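SusD superfamily protein (Bacteroides vulgatus ATCC 8482, PDB 3JQ0) probably binds glycans or other nutrients at the bacterial outer membrane. Local coordinates at residues N29-L32 with L33-R37; G259-R262 with M263-P267; E384-N387 with A388-R392; G395-Y398 with F399-K403. All blocks are in the same frame, centred on the assembly; numbering follows the deposited sequence.

Along the chain the four contacts follow one another in series, each a local turn within a single short stretch. Interaction 1 closes helix 27-34 and interaction 2 forms the short helix 262-265; their centres lie about 14 Å apart and they touch where Phe31 packs on Leu265, so residues far apart in sequence meet. Interactions 3 and 4 occupy the successive helices 383-394 and 396-401, centres about 11 Å apart, joined by Glu391 to Ser396 and by Phe399 against the preceding helix. The two pairs do not meet: about 15 Å separates the nearest atoms of interactions 1 and 3. Burial falls from interaction 1, near the middle of this largely helical chain, to interaction 4 at its surface.

Interaction 1: N29-L32 with L33-R37; sequences NFFL and LGEPR
CD of Pro36 lies over one face of the Phe31 ring, toward its rim, and CG of Pro36 comes 3.7 Å from CZ of Phe31, the main apolar contact. CD2 of Leu32 reaches the same CG at 4.2 Å. The Phe31 ring swings toward the chain that follows because its CG stands anti to the backbone N (chi1 166°). This also brings CE1 of Phe31 within 3.5 Å of CD of Glu35, ring and carboxylate planes 70° apart; the carboxylate is held by Tyr41 and by the backbone N-H groups of Phe444 and Gly446.

The backbone bonds record the end of helix 27-34. Leu33 N to Asn29 O, at 2.9 Å, is a regular helical bond, whereas Gly34 N divides weakly between the carbonyls of Phe30 and Phe31, and Glu35 N gives a weak bond to Phe31 O. Glu35 is the first residue to leave helical angles, and Pro36 has no N-H to offer Leu32 O.

Water fills that place: it donates to Leu32 O at 2.8 Å and accepts from Arg37 N at 2.9 Å, bridging the helix end to the loop.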
loop_
_atom_site.group_PDB
_atom_site.type_symbol
_atom_site.label_atom_id
_atom_site.label_comp_id
_atom_site.label_asym_id
_atom_site.label_seq_id
_atom_site.Cartn_x
_atom_site.Cartn_y
_atom_site.Cartn_z
ATOM N N ASN A 29 -3.833 -7.176 5.700
ATOM C CA ASN A 29 -5.136 -6.761 5.181
ATOM C C ASN A 29 -5.073 -5.465 4.403
ATOM O O ASN A 29 -5.774 -5.336 3.393
ATOM C CB ASN A 29 -6.154 -6.658 6.293
ATOM C CG ASN A 29 -6.693 -7.979 6.758
ATOM O OD1 ASN A 29 -6.461 -9.010 6.155
ATOM N ND2 ASN A 29 -7.464 -7.932 7.849
ATOM N N PHE A 30 -4.253 -4.502 4.798
ATOM C CA PHE A 30 -4.143 -3.259 4.019
ATOM C C PHE A 30 -3.608 -3.561 2.638
ATOM O O PHE A 30 -4.052 -2.965 1.655
ATOM C CB PHE A 30 -3.256 -2.216 4.734
ATOM C CG PHE A 30 -3.735 -1.813 6.104
ATOM C CD1 PHE A 30 -5.103 -1.760 6.442
ATOM C CD2 PHE A 30 -2.824 -1.462 7.093
ATOM C CE1 PHE A 30 -5.513 -1.407 7.722
ATOM C CE2 PHE A 30 -3.241 -1.102 8.370
ATOM C CZ PHE A 30 -4.585 -1.102 8.688
ATOM N N PHE A 31 -2.611 -4.446 2.526
ATOM C CA PHE A 31 -2.145 -4.913 1.236
ATOM C C PHE A 31 -3.269 -5.525 0.415
ATOM O O PHE A 31 -3.471 -5.181 -0.746
ATOM C CB PHE A 31 -0.973 -5.873 1.395
ATOM C CG PHE A 31 -0.647 -6.664 0.163
ATOM C CD1 PHE A 31 -0.026 -6.071 -0.941
ATOM C CD2 PHE A 31 -1.029 -7.999 0.094
ATOM C CE1 PHE A 31 0.241 -6.867 -2.065
ATOM C CE2 PHE A 31 -0.764 -8.767 -1.024
ATOM C CZ PHE A 31 -0.137 -8.190 -2.102
ATOM N N LEU A 32 -3.991 -6.472 1.023
ATOM C CA LEU A 32 -5.031 -7.172 0.295
ATOM C C LEU A 32 -6.126 -6.245 -0.207
ATOM O O LEU A 32 -6.656 -6.435 -1.315
ATOM C CB LEU A 32 -5.675 -8.270 1.157
ATOM C CG LEU A 32 -4.798 -9.486 1.543
ATOM C CD1 LEU A 32 -5.648 -10.421 2.430
ATOM C CD2 LEU A 32 -4.204 -10.176 0.334
ATOM N N LEU A 33 -6.507 -5.271 0.622
ATOM C CA LEU A 33 -7.548 -4.349 0.237
ATOM C C LEU A 33 -7.084 -3.421 -0.872
ATOM O O LEU A 33 -7.907 -3.022 -1.719
ATOM C CB LEU A 33 -7.972 -3.497 1.459
ATOM C CG LEU A 33 -8.741 -4.268 2.535
ATOM C CD1 LEU A 33 -8.951 -3.362 3.736
ATOM C CD2 LEU A 33 -10.070 -4.770 2.005
ATOM N N GLY A 34 -5.794 -3.079 -0.904
ATOM C CA GLY A 34 -5.342 -2.034 -1.794
ATOM C C GLY A 34 -4.699 -2.461 -3.092
ATOM O O GLY A 34 -4.501 -1.597 -3.958
ATOM N N GLU A 35 -4.417 -3.768 -3.284
ATOM C CA GLU A 35 -3.626 -4.204 -4.434
ATOM C C GLU A 35 -4.142 -5.391 -5.252
ATOM O O GLU A 35 -4.336 -5.222 -6.460
ATOM C CB GLU A 35 -2.153 -4.300 -4.062
ATOM C CG GLU A 35 -1.256 -4.861 -5.124
ATOM C CD GLU A 35 0.228 -4.739 -4.797
ATOM O OE1 GLU A 35 0.603 -3.802 -4.064
ATOM O OE2 GLU A 35 1.034 -5.571 -5.294
ATOM N N PRO A 36 -4.324 -6.596 -4.679
ATOM C CA PRO A 36 -4.484 -7.776 -5.532
ATOM C C PRO A 36 -5.756 -7.937 -6.335
ATOM O O PRO A 36 -5.780 -8.847 -7.174
ATOM C CB PRO A 36 -4.273 -8.963 -4.581
ATOM C CG PRO A 36 -3.542 -8.411 -3.427
ATOM C CD PRO A 36 -4.030 -7.008 -3.294
ATOM N N ARG A 37 -6.781 -7.113 -6.127
ATOM C CA ARG A 37 -7.927 -7.152 -7.046
ATOM C C ARG A 37 -7.674 -6.523 -8.414
ATOM O O ARG A 37 -8.510 -6.651 -9.294
ATOM C CB ARG A 37 -9.158 -6.526 -6.376
ATOM C CG ARG A 37 -9.721 -7.332 -5.238
ATOM C CD ARG A 37 -10.973 -6.757 -4.626
ATOM N NE ARG A 37 -12.030 -6.792 -5.627
ATOM C CZ ARG A 37 -13.237 -6.262 -5.462
ATOM N NH1 ARG A 37 -13.574 -5.691 -4.330
ATOM N NH2 ARG A 37 -14.129 -6.362 -6.452
HETATM O O HOH W 1 -7.320 -5.355 -3.830
#

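Interaction 2: G259-R262 with M263-P267; sequences GYYR and MRLIP
Arg264 runs beside Tyr260, both side chains pointing the same way. Its CB sits 3.1 Å from Tyr260 O, and CG stays against the same carbonyl oxygen at 3.2 Å. A bend at chi2 (-76°) then turns the chain along the tyrosine, so that NE comes to CD1 of Tyr260. At the tip, NH2 lies near the ring plane at the tyrosine's edge, 4.1 Å from CE1, while the guanidinium turns a face to that edge, the two planes 70° apart. Tyr260 is modelled in two conformers, and this ring contact, which holds for the one described, is therefore less certain. The other terminal nitrogen, NH1, donates to Met263 O at 2.8 Å; this oxygen lies near the guanidinium plane, although the donor stands well above the carbonyl plane. A leucine in place of Arg264 would probably leave Met263 O without this donor.

The backbone here makes a single, weakly bonded helical turn. Tyr261 O accepts from both Leu265 N, at 2.9 Å, and Arg264 N, which approaches from above the carbonyl plane. The Tyr261 ring meets CD1 of Leu265 at its CE1 and CD1 of Ile266 at its CE2, 3.7 Å away, and Trp257 meets the ring edge-to-face. Next along the chain, Met263 (selenomethionine) runs beside Arg262, its CG over one face of the guanidinium.

Arg262 directs NE to the Glu255 carboxylate and Arg264 directs NH1 to a main-chain oxygen, while each guanidinium turns a face to a neighbouring side chain, so charge and packing are served together.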
loop_
_atom_site.group_PDB
_atom_site.type_symbol
_atom_site.label_atom_id
_atom_site.label_comp_id
_atom_site.label_asym_id
_atom_site.label_seq_id
_atom_site.Cartn_x
_atom_site.Cartn_y
_atom_site.Cartn_z
ATOM N N GLY A 259 3.871 -12.862 8.914
ATOM C CA GLY A 259 4.243 -14.072 8.202
ATOM C C GLY A 259 3.605 -14.232 6.839
ATOM O O GLY A 259 4.035 -15.129 6.111
ATOM N N TYR A 260 2.601 -13.424 6.512
ATOM C CA TYR A 260 1.852 -13.578 5.284
ATOM C C TYR A 260 2.579 -13.063 4.050
ATOM O O TYR A 260 2.120 -13.310 2.944
ATOM C CB TYR A 260 0.430 -12.988 5.415
ATOM C CG TYR A 260 -0.422 -13.769 6.403
ATOM C CD1 TYR A 260 -0.964 -15.008 6.053
ATOM C CD2 TYR A 260 -0.642 -13.317 7.679
ATOM C CE1 TYR A 260 -1.730 -15.762 6.979
ATOM C CE2 TYR A 260 -1.415 -14.058 8.604
ATOM C CZ TYR A 260 -1.919 -15.289 8.250
ATOM O OH TYR A 260 -2.663 -16.032 9.136
ATOM N N TYR A 261 3.667 -12.322 4.215
ATOM C CA TYR A 261 4.527 -11.962 3.056
ATOM C C TYR A 261 5.274 -13.216 2.611
ATOM O O TYR A 261 5.123 -13.710 1.493
ATOM C CB TYR A 261 5.433 -10.791 3.396
ATOM C CG TYR A 261 6.323 -10.368 2.266
ATOM C CD1 TYR A 261 5.805 -9.573 1.243
ATOM C CD2 TYR A 261 7.629 -10.755 2.182
ATOM C CE1 TYR A 261 6.562 -9.123 0.191
ATOM C CE2 TYR A 261 8.413 -10.328 1.092
ATOM C CZ TYR A 261 7.847 -9.481 0.107
ATOM O OH TYR A 261 8.606 -9.002 -0.947
ATOM N N ARG A 262 6.041 -13.775 3.543
ATOM C CA ARG A 262 6.754 -15.030 3.321
ATOM C C ARG A 262 5.811 -16.127 2.827
ATOM O O ARG A 262 6.151 -16.884 1.918
ATOM C CB ARG A 262 7.370 -15.462 4.654
ATOM C CG ARG A 262 8.034 -16.814 4.655
ATOM C CD ARG A 262 8.830 -17.085 5.902
ATOM N NE ARG A 262 8.053 -16.851 7.106
ATOM C CZ ARG A 262 7.281 -17.733 7.712
ATOM N NH1 ARG A 262 7.207 -18.979 7.275
ATOM N NH2 ARG A 262 6.587 -17.393 8.793
HETATM N N MSE A 263 4.633 -16.221 3.451
HETATM C CA MSE A 263 3.746 -17.360 3.200
HETATM C C MSE A 263 2.705 -17.119 2.097
HETATM O O MSE A 263 1.900 -18.030 1.837
HETATM C CB MSE A 263 3.067 -17.813 4.488
HETATM C CG MSE A 263 4.040 -18.410 5.496
HETATM SE SE MSE A 263 4.843 -20.065 4.901
HETATM C CE MSE A 263 3.266 -21.203 4.988
ATOM N N ARG A 264 2.754 -15.975 1.421
ATOM C CA ARG A 264 1.894 -15.751 0.259
ATOM C C ARG A 264 2.617 -15.332 -1.014
ATOM O O ARG A 264 2.026 -15.494 -2.083
ATOM C CB ARG A 264 0.746 -14.774 0.594
ATOM C CG ARG A 264 -0.162 -15.224 1.719
ATOM C CD ARG A 264 -1.111 -16.287 1.298
ATOM N NE ARG A 264 -1.937 -16.807 2.387
ATOM C CZ ARG A 264 -1.707 -17.905 3.078
ATOM N NH1 ARG A 264 -0.612 -18.612 2.957
ATOM N NH2 ARG A 264 -2.652 -18.327 3.933
ATOM N N LEU A 265 3.812 -14.733 -0.926
ATOM C CA LEU A 265 4.453 -14.125 -2.078
ATOM C C LEU A 265 5.837 -14.694 -2.410
ATOM O O LEU A 265 6.410 -14.257 -3.387
ATOM C CB LEU A 265 4.574 -12.599 -1.879
ATOM C CG LEU A 265 3.259 -11.840 -2.026
ATOM C CD1 LEU A 265 3.461 -10.368 -1.681
ATOM C CD2 LEU A 265 2.727 -11.970 -3.426
ATOM N N ILE A 266 6.415 -15.583 -1.579
ATOM C CA ILE A 266 7.843 -15.923 -1.706
ATOM C C ILE A 266 8.010 -17.367 -2.183
ATOM O O ILE A 266 7.237 -18.251 -1.804
ATOM C CB ILE A 266 8.539 -15.648 -0.329
ATOM C CG1 ILE A 266 8.544 -14.162 -0.029
ATOM C CG2 ILE A 266 9.955 -16.268 -0.202
ATOM C CD1 ILE A 266 9.305 -13.288 -1.004
ATOM N N PRO A 267 9.021 -17.631 -3.035
ATOM C CA PRO A 267 9.238 -19.003 -3.552
ATOM C C PRO A 267 9.755 -19.949 -2.482
ATOM O O PRO A 267 10.423 -19.553 -1.535
ATOM C CB PRO A 267 10.326 -18.793 -4.618
ATOM C CG PRO A 267 11.083 -17.564 -4.131
ATOM C CD PRO A 267 9.982 -16.686 -3.609
#

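Interaction 3: E384-N387 with A388-R392; sequences EEIN and AVRER
Ile386 sets its CG2 methyl over one face of the Arg390 guanidinium, 3.5 Å from NE and 4.0 Å from CZ, the two side chains lying side by side and pointing the same way one helical turn apart. The arginine passes the methyl because its chain is extended from CG to NE (chi2 -175°, chi3 176°). On its way CD also comes within 3.8 Å of OD1 of Asn387; that oxygen is taken by the N-H of Tyr408.

Beneath these side chains runs the backbone of helix 383-394. Arg390 N donates to Ile386 O in the carbonyl plane at 3.0 Å, and Glu391 N to Asn387 O at 2.8 Å, while the bond from Val389 N to Glu385 O is weak. A water links the backbone to a side chain, donating to OE1 of Glu391 at 2.8 Å and weakly to Asn387 O; OE2 of Glu391 is hydrogen-bonded to Ser396 OG.

Helix 430-441 covers the side bearing Ile386 and Val389, through Ile434, Glu437 and Glu441. Its Glu437 forms a salt bridge with NE of Arg390, Asp426, before that helix, forms one with NH2, and NH1 makes a weak bond to Ile406 O. The methyl thus covers a flat face while the rim serves acceptors, and with both acids beside it the buried guanidinium is likely to keep its positive charge.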
loop_
_atom_site.group_PDB
_atom_site.type_symbol
_atom_site.label_atom_id
_atom_site.label_comp_id
_atom_site.label_asym_id
_atom_site.label_seq_id
_atom_site.Cartn_x
_atom_site.Cartn_y
_atom_site.Cartn_z
ATOM N N GLU A 384 7.025 18.151 -12.685
ATOM C CA GLU A 384 8.103 18.139 -11.679
ATOM C C GLU A 384 8.024 16.919 -10.789
ATOM O O GLU A 384 9.019 16.295 -10.459
ATOM C CB GLU A 384 8.079 19.374 -10.786
ATOM C CG GLU A 384 9.382 19.553 -9.947
ATOM C CD GLU A 384 9.226 20.647 -8.894
ATOM O OE1 GLU A 384 8.696 21.746 -9.229
ATOM O OE2 GLU A 384 9.570 20.384 -7.710
ATOM N N GLU A 385 6.828 16.633 -10.315
ATOM C CA GLU A 385 6.596 15.524 -9.421
ATOM C C GLU A 385 6.874 14.175 -10.093
ATOM O O GLU A 385 7.587 13.312 -9.552
ATOM C CB GLU A 385 5.161 15.525 -8.891
ATOM C CG GLU A 385 4.805 16.623 -7.950
ATOM C CD GLU A 385 4.523 17.964 -8.602
ATOM O OE1 GLU A 385 4.298 18.001 -9.816
ATOM O OE2 GLU A 385 4.454 18.948 -7.859
ATOM N N ILE A 386 6.364 14.012 -11.302
ATOM C CA ILE A 386 6.577 12.770 -12.030
ATOM C C ILE A 386 8.070 12.562 -12.276
ATOM O O ILE A 386 8.608 11.484 -12.068
ATOM C CB ILE A 386 5.764 12.700 -13.350
ATOM C CG1 ILE A 386 4.262 12.811 -13.062
ATOM C CG2 ILE A 386 6.126 11.466 -14.135
ATOM C CD1 ILE A 386 3.391 12.971 -14.299
ATOM N N ASN A 387 8.739 13.607 -12.769
ATOM C CA ASN A 387 10.155 13.474 -13.099
ATOM C C ASN A 387 11.052 13.381 -11.880
ATOM O O ASN A 387 12.124 12.789 -12.006
ATOM C CB ASN A 387 10.605 14.560 -14.085
ATOM C CG ASN A 387 10.172 14.238 -15.474
ATOM O OD1 ASN A 387 9.988 13.087 -15.830
ATOM N ND2 ASN A 387 10.001 15.269 -16.326
ATOM N N ALA A 388 10.653 13.891 -10.708
ATOM C CA ALA A 388 11.471 13.680 -9.499
ATOM C C ALA A 388 11.493 12.166 -9.202
ATOM O O ALA A 388 12.538 11.612 -8.872
ATOM C CB ALA A 388 10.878 14.467 -8.319
ATOM N N VAL A 389 10.346 11.514 -9.277
ATOM C CA VAL A 389 10.224 10.094 -9.041
ATOM C C VAL A 389 10.988 9.295 -10.112
ATOM O O VAL A 389 11.739 8.339 -9.812
ATOM C CB VAL A 389 8.787 9.654 -8.864
ATOM C CG1 VAL A 389 8.687 8.136 -8.721
ATOM C CG2 VAL A 389 8.167 10.342 -7.673
ATOM N N ARG A 390 10.822 9.657 -11.385
ATOM C CA ARG A 390 11.555 8.976 -12.449
ATOM C C ARG A 390 13.057 9.143 -12.344
ATOM O O ARG A 390 13.807 8.192 -12.531
ATOM C CB ARG A 390 11.072 9.422 -13.839
ATOM C CG ARG A 390 9.654 9.038 -14.156
ATOM C CD ARG A 390 9.232 9.385 -15.560
ATOM N NE ARG A 390 7.885 8.904 -15.815
ATOM C CZ ARG A 390 7.273 8.974 -16.980
ATOM N NH1 ARG A 390 7.896 9.496 -18.030
ATOM N NH2 ARG A 390 6.020 8.622 -17.107
ATOM N N GLU A 391 13.506 10.362 -12.028
ATOM C CA GLU A 391 14.940 10.592 -11.935
ATOM C C GLU A 391 15.541 9.679 -10.865
ATOM O O GLU A 391 16.635 9.140 -11.014
ATOM C CB GLU A 391 15.235 12.064 -11.647
ATOM C CG GLU A 391 16.713 12.330 -11.527
ATOM C CD GLU A 391 17.091 13.819 -11.443
ATOM O OE1 GLU A 391 16.231 14.674 -11.705
ATOM O OE2 GLU A 391 18.272 14.127 -11.169
ATOM N N ARG A 392 14.827 9.496 -9.741
ATOM C CA ARG A 392 15.307 8.608 -8.682
ATOM C C ARG A 392 15.356 7.160 -9.181
ATOM O O ARG A 392 16.267 6.419 -8.821
ATOM C CB ARG A 392 14.467 8.781 -7.443
ATOM C CG ARG A 392 15.016 8.012 -6.210
ATOM C CD ARG A 392 14.454 6.591 -6.009
ATOM N NE ARG A 392 13.027 6.543 -5.751
ATOM C CZ ARG A 392 12.471 6.902 -4.597
ATOM N NH1 ARG A 392 13.213 7.336 -3.588
ATOM N NH2 ARG A 392 11.169 6.835 -4.450
HETATM O O HOH W 2 13.702 15.516 -12.470
#

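Interaction 4: G395-Y398 with F399-K403; sequences GSKY and FNEHK
Gly395 O accepts from Phe399 N at 2.9 Å and opens the first turn of helix 396-401; the glycine itself, at positive phi, stands between this helix and the preceding one. Ser396 O next receives Asn400 N, again at 2.9 Å.

Lys397 comes third, its aliphatic chain crossing the Glu401 carboxylate, with CE 3.7 Å from OE2. The charged atoms stop short of a salt bridge, NZ and OE2 being 4.3 Å apart. A water spans them instead, accepting from Lys397 NZ and donating to Glu401 OE2 at 2.8 Å, so the two charged groups are bridged at the surface.

Tyr398 carries the principal side-chain contact, an offset stack on His402 with ring centroids 3.9 Å apart and planes at 21°. CD2 of His402 sits over the centre of the phenol ring, 3.4 Å from CE2 of Tyr398. The tyrosine ring reaches it by leaving the helix with CG anti to the backbone N (chi1 -174°). Tyr398 O meets the imidazole at its edge, in plane, and ND1 of His402 is bonded to Glu405, which probably helps fix the ring's rotation. A serine in place of Tyr398 would probably strip His402 of its stacking partner and uncover that face of the imidazole.

Weak bonds from Glu401 N to the carbonyls of Lys397 and Tyr398 mark the fraying final turn. His402 leaves helical angles there and is also the N-cap residue of helix 403-406; the pair is thus an i to i+4 aromatic stack at the junction of two short helices.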
loop_
_atom_site.group_PDB
_atom_site.type_symbol
_atom_site.label_atom_id
_atom_site.label_comp_id
_atom_site.label_asym_id
_atom_site.label_seq_id
_atom_site.Cartn_x
_atom_site.Cartn_y
_atom_site.Cartn_z
ATOM N N GLY A 395 18.144 6.946 -11.841
ATOM C CA GLY A 395 19.350 7.640 -11.368
ATOM C C GLY A 395 19.620 8.866 -12.206
ATOM O O GLY A 395 19.395 8.857 -13.417
ATOM N N SER A 396 20.145 9.898 -11.571
ATOM C CA SER A 396 20.365 11.130 -12.276
ATOM C C SER A 396 21.224 10.987 -13.529
ATOM O O SER A 396 20.966 11.663 -14.536
ATOM C CB SER A 396 21.022 12.181 -11.341
ATOM O OG SER A 396 20.153 12.503 -10.284
ATOM N N LYS A 397 22.290 10.205 -13.479
ATOM C CA LYS A 397 23.172 10.115 -14.621
ATOM C C LYS A 397 22.418 9.625 -15.872
ATOM O O LYS A 397 22.440 10.267 -16.932
ATOM C CB LYS A 397 24.376 9.215 -14.321
ATOM C CG LYS A 397 25.385 9.154 -15.436
ATOM C CD LYS A 397 26.541 8.215 -15.136
ATOM C CE LYS A 397 27.563 8.125 -16.257
ATOM N NZ LYS A 397 28.388 9.330 -16.009
ATOM N N TYR A 398 21.766 8.490 -15.766
ATOM C CA TYR A 398 21.045 7.936 -16.878
ATOM C C TYR A 398 19.870 8.806 -17.244
ATOM O O TYR A 398 19.604 9.043 -18.420
ATOM C CB TYR A 398 20.584 6.525 -16.537
ATOM C CG TYR A 398 19.955 5.809 -17.684
ATOM C CD1 TYR A 398 18.611 5.952 -17.980
ATOM C CD2 TYR A 398 20.711 5.002 -18.515
ATOM C CE1 TYR A 398 18.048 5.317 -19.092
ATOM C CE2 TYR A 398 20.164 4.339 -19.609
ATOM C CZ TYR A 398 18.841 4.501 -19.892
ATOM O OH TYR A 398 18.305 3.866 -20.982
ATOM N N PHE A 399 19.140 9.301 -16.266
ATOM C CA PHE A 399 17.961 10.138 -16.527
ATOM C C PHE A 399 18.369 11.343 -17.381
ATOM O O PHE A 399 17.722 11.643 -18.388
ATOM C CB PHE A 399 17.364 10.568 -15.207
ATOM C CG PHE A 399 16.126 11.397 -15.351
ATOM C CD1 PHE A 399 14.910 10.812 -15.535
ATOM C CD2 PHE A 399 16.209 12.787 -15.302
ATOM C CE1 PHE A 399 13.733 11.632 -15.715
ATOM C CE2 PHE A 399 15.090 13.606 -15.453
ATOM C CZ PHE A 399 13.881 13.029 -15.614
ATOM N N ASN A 400 19.418 12.025 -16.975
ATOM C CA ASN A 400 19.846 13.241 -17.679
ATOM C C ASN A 400 20.332 12.989 -19.084
ATOM O O ASN A 400 20.294 13.909 -19.890
ATOM C CB ASN A 400 20.895 13.982 -16.847
ATOM C CG ASN A 400 20.288 14.670 -15.599
ATOM O OD1 ASN A 400 19.092 14.936 -15.552
ATOM N ND2 ASN A 400 21.124 14.920 -14.563
ATOM N N GLU A 401 20.796 11.776 -19.367
ATOM C CA GLU A 401 21.271 11.395 -20.667
ATOM C C GLU A 401 20.127 10.918 -21.562
ATOM O O GLU A 401 20.306 10.797 -22.775
ATOM C CB GLU A 401 22.282 10.234 -20.556
ATOM C CG GLU A 401 23.635 10.437 -19.920
ATOM C CD GLU A 401 24.395 9.054 -19.462
ATOM O OE1 GLU A 401 23.810 7.873 -19.198
ATOM O OE2 GLU A 401 25.649 9.195 -19.291
ATOM N N HIS A 402 18.979 10.563 -20.975
ATOM C CA HIS A 402 17.906 9.904 -21.737
ATOM C C HIS A 402 16.540 10.560 -21.547
ATOM O O HIS A 402 15.504 9.895 -21.703
ATOM C CB HIS A 402 17.817 8.403 -21.395
ATOM C CG HIS A 402 19.049 7.659 -21.781
ATOM N ND1 HIS A 402 19.285 7.162 -23.046
ATOM C CD2 HIS A 402 20.155 7.396 -21.057
ATOM C CE1 HIS A 402 20.475 6.588 -23.064
ATOM N NE2 HIS A 402 21.016 6.702 -21.877
ATOM N N LYS A 403 16.517 11.861 -21.269
ATOM C CA LYS A 403 15.259 12.557 -21.062
ATOM C C LYS A 403 14.308 12.419 -22.251
ATOM O O LYS A 403 13.092 12.321 -22.039
ATOM C CB LYS A 403 15.433 14.042 -20.734
ATOM C CG LYS A 403 16.064 14.325 -19.438
ATOM C CD LYS A 403 16.352 15.839 -19.236
ATOM C CE LYS A 403 16.844 16.125 -17.823
ATOM N NZ LYS A 403 17.375 17.522 -17.772
HETATM O O HOH W 3 26.721 11.322 -17.816
#